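Putative hydroxymethylglutaryl-CoA synthase (Streptococcus mutans, PDB 3SQZ) probably acts as a hydroxymethylglutaryl-CoA synthase, an acyltransferase of the thiolase fold, and binds coenzyme A. Local coordinates at residues A[107-112]-A[152-157]. Numbering follows the deposited sequence.
Sequences MVILAT and LNYAKL
Met107 reaches from the strand to the helix and lays the end of its side chain over one face of the Tyr154 ring. Its methyl group CE sits above the ring centre, 3.8 Å from the centroid and only 2° off the ring normal. This is a CH-pi contact. The sulfur lies over the same face but displaced toward the hydroxyl end, with SD 3.5 Å from Tyr154 CE2. The pair is therefore also a Met-aromatic contact. The Met107 chain runs out extended, with CG anti to the backbone N (chi1 178°), and this carries SD to the ring. The bend at chi3 (65°) then turns CE over the ring centre.

Ile109, two residues further along the strand, meets the same ring obliquely. Its CD1 is 4.1 Å from Tyr154 CD2, and the two side chains cross at about a right angle. Ala155 has a smaller part: Met107 CE comes to 4.2 Å from Ala155 CA. The CA atoms of Met107 and Ala155, 7.8 Å apart, are the nearest pair across the two segments. No hydrogen bond joins the two segments, and the contact is apolar packing.

Arg137 and Phe139 of the neighbouring strand 137-141 also touch Tyr154, while Ala155 leans on Val167 of strand 166-175. The helix thus spans three adjacent strands. The axes of strand 107-111 and helix 152-157 run nearly antiparallel, 9.9 Å apart at closest approach. Strand 137-141, helix 147-161 and strand 166-175 form a beta-alpha-beta crossover that passes over the parallel strand 105-111 between them, part of the layered thiolase fold.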
loop_
_atom_site.group_PDB
_atom_site.type_symbol
_atom_site.label_atom_id
_atom_site.label_comp_id
_atom_site.label_asym_id
_atom_site.label_seq_id
_atom_site.Cartn_x
_atom_site.Cartn_y
_atom_site.Cartn_z
ATOM N N MET A 107 -9.050 15.361 -9.093
ATOM C CA MET A 107 -7.795 15.355 -8.361
ATOM C C MET A 107 -7.241 13.937 -8.382
ATOM O O MET A 107 -7.973 12.971 -8.111
ATOM C CB MET A 107 -7.968 15.875 -6.928
ATOM C CG MET A 107 -6.687 15.843 -6.128
ATOM S SD MET A 107 -6.589 16.990 -4.726
ATOM C CE MET A 107 -7.878 16.345 -3.668
ATOM N N VAL A 108 -5.961 13.815 -8.722
ATOM C CA VAL A 108 -5.259 12.538 -8.756
ATOM C C VAL A 108 -4.023 12.703 -7.884
ATOM O O VAL A 108 -3.186 13.579 -8.146
ATOM C CB VAL A 108 -4.828 12.186 -10.192
ATOM C CG1 VAL A 108 -4.071 10.857 -10.210
ATOM C CG2 VAL A 108 -6.034 12.134 -11.139
ATOM N N ILE A 109 -3.919 11.898 -6.831
ATOM C CA ILE A 109 -2.805 11.995 -5.898
ATOM C C ILE A 109 -2.055 10.672 -5.888
ATOM O O ILE A 109 -2.653 9.614 -5.634
ATOM C CB ILE A 109 -3.256 12.298 -4.453
ATOM C CG1 ILE A 109 -4.208 13.501 -4.417
ATOM C CG2 ILE A 109 -2.042 12.517 -3.564
ATOM C CD1 ILE A 109 -4.775 13.792 -3.030
ATOM N N LEU A 110 -0.751 10.722 -6.142
ATOM C CA LEU A 110 0.110 9.553 -6.031
ATOM C C LEU A 110 0.925 9.644 -4.752
ATOM O O LEU A 110 1.755 10.547 -4.613
ATOM C CB LEU A 110 1.049 9.473 -7.233
ATOM C CG LEU A 110 2.131 8.387 -7.139
ATOM C CD1 LEU A 110 1.546 6.984 -7.032
ATOM C CD2 LEU A 110 3.087 8.495 -8.322
ATOM N N ALA A 111 0.666 8.730 -3.824
ATOM C CA ALA A 111 1.486 8.556 -2.631
ATOM C C ALA A 111 2.543 7.503 -2.941
ATOM O O ALA A 111 2.206 6.404 -3.393
ATOM C CB ALA A 111 0.614 8.112 -1.467
ATOM N N THR A 112 3.813 7.846 -2.745
ATOM C CA THR A 112 4.882 6.917 -3.061
ATOM C C THR A 112 6.169 7.338 -2.374
ATOM O O THR A 112 6.349 8.515 -2.044
ATOM C CB THR A 112 5.121 6.819 -4.600
ATOM O OG1 THR A 112 6.036 5.757 -4.882
ATOM C CG2 THR A 112 5.694 8.126 -5.164
ATOM N N LEU A 152 -5.645 10.475 1.336
ATOM C CA LEU A 152 -7.032 10.133 1.571
ATOM C C LEU A 152 -7.751 11.241 2.325
ATOM O O LEU A 152 -8.906 11.549 2.047
ATOM C CB LEU A 152 -7.104 8.828 2.355
ATOM C CG LEU A 152 -8.430 8.092 2.390
ATOM C CD1 LEU A 152 -8.838 7.721 0.972
ATOM C CD2 LEU A 152 -8.293 6.845 3.238
ATOM N N ASN A 153 -7.071 11.829 3.303
ATOM C CA ASN A 153 -7.679 12.892 4.078
ATOM C C ASN A 153 -7.979 14.130 3.231
ATOM O O ASN A 153 -9.060 14.703 3.316
ATOM C CB ASN A 153 -6.798 13.246 5.267
ATOM C CG ASN A 153 -7.452 14.239 6.184
ATOM O OD1 ASN A 153 -7.113 15.418 6.188
ATOM N ND2 ASN A 153 -8.417 13.770 6.965
ATOM N N TYR A 154 -7.007 14.555 2.431
ATOM C CA TYR A 154 -7.235 15.669 1.522
ATOM C C TYR A 154 -8.378 15.321 0.555
ATOM O O TYR A 154 -9.270 16.136 0.320
ATOM C CB TYR A 154 -5.940 16.006 0.784
ATOM C CG TYR A 154 -5.979 17.190 -0.171
ATOM C CD1 TYR A 154 -7.005 18.139 -0.148
ATOM C CD2 TYR A 154 -4.954 17.362 -1.094
ATOM C CE1 TYR A 154 -6.999 19.222 -1.040
ATOM C CE2 TYR A 154 -4.939 18.435 -1.975
ATOM C CZ TYR A 154 -5.959 19.351 -1.948
ATOM O OH TYR A 154 -5.923 20.409 -2.840
ATOM N N ALA A 155 -8.363 14.106 0.014
ATOM C CA ALA A 155 -9.423 13.674 -0.888
ATOM C C ALA A 155 -10.800 13.837 -0.246
ATOM O O ALA A 155 -11.738 14.347 -0.870
ATOM C CB ALA A 155 -9.206 12.224 -1.293
ATOM N N LYS A 156 -10.914 13.381 0.999
ATOM C CA LYS A 156 -12.176 13.422 1.716
ATOM C C LYS A 156 -12.663 14.863 1.885
ATOM O O LYS A 156 -13.833 15.163 1.652
ATOM C CB LYS A 156 -11.999 12.734 3.074
ATOM C CG LYS A 156 -13.274 12.452 3.835
ATOM C CD LYS A 156 -13.790 13.665 4.563
ATOM C CE LYS A 156 -14.985 13.286 5.421
ATOM N NZ LYS A 156 -15.489 14.432 6.216
ATOM N N LEU A 157 -11.764 15.754 2.291
ATOM C CA LEU A 157 -12.147 17.148 2.488
ATOM C C LEU A 157 -12.511 17.844 1.184
ATOM O O LEU A 157 -13.422 18.670 1.142
ATOM C CB LEU A 157 -11.034 17.919 3.188
ATOM C CG LEU A 157 -10.706 17.411 4.587
ATOM C CD1 LEU A 157 -9.579 18.230 5.194
ATOM C CD2 LEU A 157 -11.944 17.415 5.481
#